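NH(3)-dependent NAD(+) synthetase (Francisella tularensis subsp. holarctica LVS, PDB 3FIU) belongs to the NAD synthase family and is built on a parallel-sheet alpha/beta fold of the HUP type that holds adenosine monophosphate and pyrophosphate. Local coordinates at residues D73-I78 and I83-I88; D214-G219 and K225-I230. All blocks are in the same frame, centred on the assembly; numbering follows the deposited sequence.

Contact 1 of 2, residues D73-I78 and I83-I88; sequences DALELI and IEHYTI
I78 lays its CG2 methyl over one face of the H85 imidazole, a CH-pi contact in which the methyl carbon stands 3.4 Å from the ring centroid and 25° off the ring normal. The methyl sits toward the ND1 side of the ring, 3.2 Å from H85 ND1, while the other branch of I78 reaches the stem of the histidine, with I78 CD1 3.5 Å from H85 CB. Both branches can work at once because CG2 is anti to the backbone N and CG1 lies beside it (chi1 -76°). A beta-branched residue suits this place, offering one arm to the ring and one to its stem. The ring is held in turn from two residues back along its own chain: H85 ND1 donates a hydrogen bond of 2.9 Å to I83 O, which lies at the ring edge and takes the N-H in its carbonyl plane. L75 CD2 meets H85 CD2 obliquely at 4.1 Å and also comes near the hydroxyl T87 OG1, at the border of the apolar patch. I83 closes the other end, where its CD1 touches I78 CG1 and its N makes a weak 3.4 Å bond to I78 O. Helix 68-81 and strand 84-87 belong to the beta-alpha-beta unit that starts with strand 56-60; the axes of helix segment 73-78 and strand 84-87 run nearly antiparallel, at 163°. Strand 84-87 pairs with 56-60, and I60 of that neighbour also touches I78. The bond to I83 O needs a proton on ND1 and probably restricts rotation about CB-CG, which would keep one face against the I78 methyl.

Contact 2 of 2, residues D214-G219 and K225-I230; sequences DDFLDG and KALERI
F216 carries its CG anti to the backbone N (chi1 173°), which swings the ring from helix 210-218 toward I230 and L227; I230, with CG2 anti to its own N and CG1 beside it, turns two methyls to meet it. I230 CG2 lies over one face of the F216 ring, 4.2 Å from the centroid and 24° off the normal, displaced toward the rim beside CD2 and CE2. I230 CD1 takes the base of the same side chain, 3.8 Å from F216 CB. The two side chains run past each other in opposite directions. L227, one turn earlier, crosses the phenylalanine at about a right angle and brings its CD1 obliquely to F216 CD1, at 3.6 Å. The arrangement is an alpha-hairpin, two consecutive helices joined by a short connection and packed through apolar side chains, with no hydrogen bond between its two segments. Helix 210-218 ends in a Schellman motif: G219 has positive phi, a conformation that glycine adopts easily, and its N bonds back to F216 O at 2.9 Å. A wide flat ring suits position 216, since one side chain can meet residues on successive turns of the partner helix, and the branched aliphatics supply the methyls. Y149, from helix 145-150, meets the F216 ring with the planes steeply inclined and also touches I230, joining the hairpin to the rest of the chain. D214 accepts backbone N-H groups of K171 and S172 with its two carboxylate oxygens.

Contacts 1 and 2 lie on opposite sides of the chain's centre, their own centres 34 Å apart and their nearest atoms about 20 Å apart, and they follow one another along the sequence without touching. Contact 1 belongs to the sheet region at the adenosine monophosphate end: the T87 side chain is about 8 Å from that ligand, and I78 touches L36, a residue of its pocket. The I78 side chain is about 12 Å from pyrophosphate. Contact 2 has an indirect connection to the same site, because D214 bonds to the backbone of K171, which lines the pyrophosphate pocket. Each contact thus has a residue touching or bonded to a pocket residue, L36 for contact 1 and K171 for contact 2.

Contact 1 of 2, residues D73-I78 and I83-I88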
loop_
_atom_site.group_PDB
_atom_site.type_symbol
_atom_site.label_atom_id
_atom_site.label_comp_id
_atom_site.label_asym_id
_atom_site.label_seq_id
_atom_site.Cartn_x
_atom_site.Cartn_y
_atom_site.Cartn_z
ATOM N N ASP A 73 -21.723 12.721 11.041
ATOM C CA ASP A 73 -20.772 13.203 12.054
ATOM C C ASP A 73 -19.493 13.745 11.421
ATOM O O ASP A 73 -18.952 14.758 11.860
ATOM C CB ASP A 73 -20.424 12.081 13.030
ATOM C CG ASP A 73 -21.554 11.763 14.009
ATOM O OD1 ASP A 73 -21.459 10.694 14.686
ATOM O OD2 ASP A 73 -22.533 12.538 14.080
ATOM N N ALA A 74 -18.998 13.047 10.398
ATOM C CA ALA A 74 -17.820 13.545 9.656
ATOM C C ALA A 74 -18.121 14.921 9.024
ATOM O O ALA A 74 -17.299 15.834 9.055
ATOM C CB ALA A 74 -17.417 12.539 8.583
ATOM N N LEU A 75 -19.300 15.028 8.408
ATOM C CA LEU A 75 -19.745 16.288 7.803
ATOM C C LEU A 75 -19.849 17.376 8.849
ATOM O O LEU A 75 -19.421 18.500 8.615
ATOM C CB LEU A 75 -21.100 16.117 7.114
ATOM C CG LEU A 75 -21.085 15.664 5.657
ATOM C CD1 LEU A 75 -22.520 15.377 5.147
ATOM C CD2 LEU A 75 -20.365 16.716 4.803
ATOM N N GLU A 76 -20.402 17.028 10.006
ATOM C CA GLU A 76 -20.471 17.986 11.103
ATOM C C GLU A 76 -19.079 18.543 11.465
ATOM O O GLU A 76 -18.903 19.767 11.596
ATOM C CB GLU A 76 -21.149 17.388 12.332
ATOM C CG GLU A 76 -21.318 18.471 13.410
ATOM C CD GLU A 76 -22.091 18.009 14.614
ATOM O OE1 GLU A 76 -23.005 17.163 14.445
ATOM O OE2 GLU A 76 -21.784 18.489 15.722
ATOM N N LEU A 77 -18.100 17.655 11.633
ATOM C CA LEU A 77 -16.712 18.089 11.864
ATOM C C LEU A 77 -16.125 18.986 10.767
ATOM O O LEU A 77 -15.530 20.029 11.064
ATOM C CB LEU A 77 -15.802 16.881 12.107
ATOM C CG LEU A 77 -14.347 17.232 12.446
ATOM C CD1 LEU A 77 -14.244 17.961 13.813
ATOM C CD2 LEU A 77 -13.514 15.948 12.397
ATOM N N ILE A 78 -16.316 18.586 9.509
ATOM C CA ILE A 78 -15.890 19.381 8.361
ATOM C C ILE A 78 -16.491 20.813 8.417
ATOM O O ILE A 78 -15.774 21.794 8.183
ATOM C CB ILE A 78 -16.260 18.647 7.062
ATOM C CG1 ILE A 78 -15.280 17.478 6.786
ATOM C CG2 ILE A 78 -16.366 19.608 5.857
ATOM C CD1 ILE A 78 -15.843 16.469 5.755
ATOM N N ILE A 83 -13.326 23.201 6.207
ATOM C CA ILE A 83 -12.360 22.678 5.247
ATOM C C ILE A 83 -12.979 22.224 3.940
ATOM O O ILE A 83 -14.149 21.814 3.892
ATOM C CB ILE A 83 -11.443 21.560 5.860
ATOM C CG1 ILE A 83 -12.256 20.418 6.469
ATOM C CG2 ILE A 83 -10.489 22.184 6.886
ATOM C CD1 ILE A 83 -11.421 19.176 6.786
ATOM N N GLU A 84 -12.179 22.318 2.877
ATOM C CA GLU A 84 -12.469 21.636 1.625
ATOM C C GLU A 84 -12.767 20.147 1.887
ATOM O O GLU A 84 -12.076 19.489 2.666
ATOM C CB GLU A 84 -11.263 21.744 0.673
ATOM C CG GLU A 84 -11.600 21.338 -0.789
ATOM C CD GLU A 84 -10.414 21.468 -1.743
ATOM O OE1 GLU A 84 -9.454 22.230 -1.424
ATOM O OE2 GLU A 84 -10.436 20.784 -2.799
ATOM N N HIS A 85 -13.801 19.621 1.241
ATOM C CA HIS A 85 -14.144 18.216 1.430
ATOM C C HIS A 85 -14.942 17.676 0.265
ATOM O O HIS A 85 -15.572 18.436 -0.475
ATOM C CB HIS A 85 -14.993 18.076 2.712
ATOM C CG HIS A 85 -16.274 18.840 2.630
ATOM N ND1 HIS A 85 -16.327 20.214 2.744
ATOM C CD2 HIS A 85 -17.536 18.433 2.357
ATOM C CE1 HIS A 85 -17.575 20.618 2.593
ATOM N NE2 HIS A 85 -18.329 19.556 2.365
ATOM N N TYR A 86 -14.941 16.363 0.113
ATOM C CA TYR A 86 -15.789 15.684 -0.866
ATOM C C TYR A 86 -16.362 14.429 -0.249
ATOM O O TYR A 86 -15.679 13.726 0.519
ATOM C CB TYR A 86 -14.972 15.328 -2.121
ATOM C CG TYR A 86 -14.307 16.562 -2.697
ATOM C CD1 TYR A 86 -13.051 16.983 -2.228
ATOM C CD2 TYR A 86 -14.957 17.343 -3.655
ATOM C CE1 TYR A 86 -12.460 18.122 -2.696
ATOM C CE2 TYR A 86 -14.359 18.494 -4.147
ATOM C CZ TYR A 86 -13.114 18.871 -3.666
ATOM O OH TYR A 86 -12.524 20.019 -4.117
ATOM N N THR A 87 -17.629 14.180 -0.539
ATOM C CA THR A 87 -18.290 12.945 -0.169
ATOM C C THR A 87 -18.512 12.112 -1.407
ATOM O O THR A 87 -19.271 12.498 -2.324
ATOM C CB THR A 87 -19.629 13.199 0.547
ATOM O OG1 THR A 87 -19.429 14.060 1.681
ATOM C CG2 THR A 87 -20.249 11.851 0.996
ATOM N N ILE A 88 -17.857 10.967 -1.454
ATOM C CA ILE A 88 -17.901 10.108 -2.651
ATOM C C ILE A 88 -18.221 8.668 -2.270
ATOM O O ILE A 88 -17.479 8.051 -1.495
ATOM C CB ILE A 88 -16.575 10.160 -3.450
ATOM C CG1 ILE A 88 -16.287 11.586 -3.920
ATOM C CG2 ILE A 88 -16.599 9.173 -4.635
ATOM C CD1 ILE A 88 -14.850 11.822 -4.310
#

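Contact 2 of 2, residues D214-G219 and K225-I230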
loop_
_atom_site.group_PDB
_atom_site.type_symbol
_atom_site.label_atom_id
_atom_site.label_comp_id
_atom_site.label_asym_id
_atom_site.label_seq_id
_atom_site.Cartn_x
_atom_site.Cartn_y
_atom_site.Cartn_z
ATOM N N ASP A 214 -4.503 -0.475 26.236
ATOM C CA ASP A 214 -3.743 0.696 26.643
ATOM C C ASP A 214 -2.892 0.343 27.888
ATOM O O ASP A 214 -1.718 0.710 27.976
ATOM C CB ASP A 214 -4.654 1.862 27.047
ATOM C CG ASP A 214 -5.230 2.645 25.850
ATOM O OD1 ASP A 214 -4.861 2.374 24.682
ATOM O OD2 ASP A 214 -6.035 3.579 26.112
ATOM N N ASP A 215 -3.524 -0.291 28.868
ATOM C CA ASP A 215 -2.793 -0.722 30.084
ATOM C C ASP A 215 -1.591 -1.628 29.691
ATOM O O ASP A 215 -0.467 -1.418 30.157
ATOM C CB ASP A 215 -3.744 -1.459 31.002
ATOM C CG ASP A 215 -4.716 -0.526 31.723
ATOM O OD1 ASP A 215 -5.616 -1.052 32.407
ATOM O OD2 ASP A 215 -4.585 0.705 31.602
ATOM N N PHE A 216 -1.825 -2.595 28.808
ATOM C CA PHE A 216 -0.719 -3.442 28.341
ATOM C C PHE A 216 0.417 -2.593 27.755
ATOM O O PHE A 216 1.567 -2.720 28.161
ATOM C CB PHE A 216 -1.217 -4.506 27.362
ATOM C CG PHE A 216 -0.107 -5.298 26.717
ATOM C CD1 PHE A 216 0.520 -6.338 27.413
ATOM C CD2 PHE A 216 0.314 -5.002 25.427
ATOM C CE1 PHE A 216 1.550 -7.078 26.821
ATOM C CE2 PHE A 216 1.327 -5.738 24.823
ATOM C CZ PHE A 216 1.951 -6.775 25.532
ATOM N N LEU A 217 0.097 -1.663 26.856
ATOM C CA LEU A 217 1.128 -0.843 26.250
ATOM C C LEU A 217 1.893 -0.051 27.305
ATOM O O LEU A 217 3.067 0.248 27.129
ATOM C CB LEU A 217 0.539 0.091 25.165
ATOM C CG LEU A 217 -0.080 -0.584 23.918
ATOM C CD1 LEU A 217 -0.790 0.461 23.023
ATOM C CD2 LEU A 217 0.934 -1.402 23.115
ATOM N N ASP A 218 1.217 0.289 28.402
ATOM C CA ASP A 218 1.827 1.081 29.474
ATOM C C ASP A 218 2.649 0.198 30.450
ATOM O O ASP A 218 3.315 0.721 31.357
ATOM C CB ASP A 218 0.719 1.776 30.272
ATOM C CG ASP A 218 0.432 3.189 29.798
ATOM O OD1 ASP A 218 1.235 3.772 29.031
ATOM O OD2 ASP A 218 -0.620 3.721 30.219
ATOM N N GLY A 219 2.585 -1.123 30.296
ATOM C CA GLY A 219 3.233 -2.006 31.276
ATOM C C GLY A 219 2.453 -2.073 32.578
ATOM O O GLY A 219 3.033 -2.039 33.675
ATOM N N LYS A 225 -7.494 -13.405 29.848
ATOM C CA LYS A 225 -8.387 -13.343 28.690
ATOM C C LYS A 225 -7.948 -12.220 27.740
ATOM O O LYS A 225 -7.775 -12.442 26.535
ATOM C CB LYS A 225 -9.812 -13.066 29.175
ATOM C CG LYS A 225 -10.862 -12.963 28.087
ATOM C CD LYS A 225 -12.199 -12.570 28.722
ATOM C CE LYS A 225 -13.377 -13.235 28.013
ATOM N NZ LYS A 225 -14.496 -13.496 28.964
ATOM N N ALA A 226 -7.784 -11.022 28.302
ATOM C CA ALA A 226 -7.296 -9.856 27.568
ATOM C C ALA A 226 -5.957 -10.183 26.944
ATOM O O ALA A 226 -5.739 -9.992 25.747
ATOM C CB ALA A 226 -7.143 -8.684 28.498
ATOM N N LEU A 227 -5.047 -10.689 27.759
ATOM C CA LEU A 227 -3.713 -10.898 27.255
ATOM C C LEU A 227 -3.693 -11.965 26.143
ATOM O O LEU A 227 -2.819 -11.921 25.262
ATOM C CB LEU A 227 -2.789 -11.280 28.399
ATOM C CG LEU A 227 -1.297 -11.050 28.207
ATOM C CD1 LEU A 227 -1.003 -9.627 27.801
ATOM C CD2 LEU A 227 -0.643 -11.380 29.552
ATOM N N GLU A 228 -4.653 -12.902 26.178
ATOM C CA GLU A 228 -4.755 -13.925 25.136
ATOM C C GLU A 228 -5.190 -13.279 23.808
ATOM O O GLU A 228 -4.678 -13.634 22.733
ATOM C CB GLU A 228 -5.726 -15.055 25.534
ATOM C CG GLU A 228 -5.734 -16.254 24.564
ATOM C CD GLU A 228 -6.671 -16.048 23.380
ATOM O OE1 GLU A 228 -7.761 -15.474 23.583
ATOM O OE2 GLU A 228 -6.334 -16.457 22.254
ATOM N N ARG A 229 -6.136 -12.347 23.876
ATOM C CA ARG A 229 -6.576 -11.655 22.658
ATOM C C ARG A 229 -5.500 -10.709 22.117
ATOM O O ARG A 229 -5.304 -10.643 20.892
ATOM C CB ARG A 229 -7.912 -10.939 22.842
ATOM C CG ARG A 229 -9.131 -11.848 23.093
ATOM C CD ARG A 229 -9.041 -13.205 22.395
ATOM N NE ARG A 229 -9.476 -13.180 21.009
ATOM C CZ ARG A 229 -9.062 -14.038 20.079
ATOM N NH1 ARG A 229 -8.192 -14.995 20.375
ATOM N NH2 ARG A 229 -9.511 -13.927 18.841
ATOM N N ILE A 230 -4.784 -10.018 23.015
ATOM C CA ILE A 230 -3.715 -9.087 22.606
ATOM C C ILE A 230 -2.609 -9.781 21.838
ATOM O O ILE A 230 -2.281 -9.361 20.721
ATOM C CB ILE A 230 -3.128 -8.242 23.790
ATOM C CG1 ILE A 230 -4.191 -7.271 24.324
ATOM C CG2 ILE A 230 -1.829 -7.484 23.370
ATOM C CD1 ILE A 230 -3.861 -6.593 25.665
#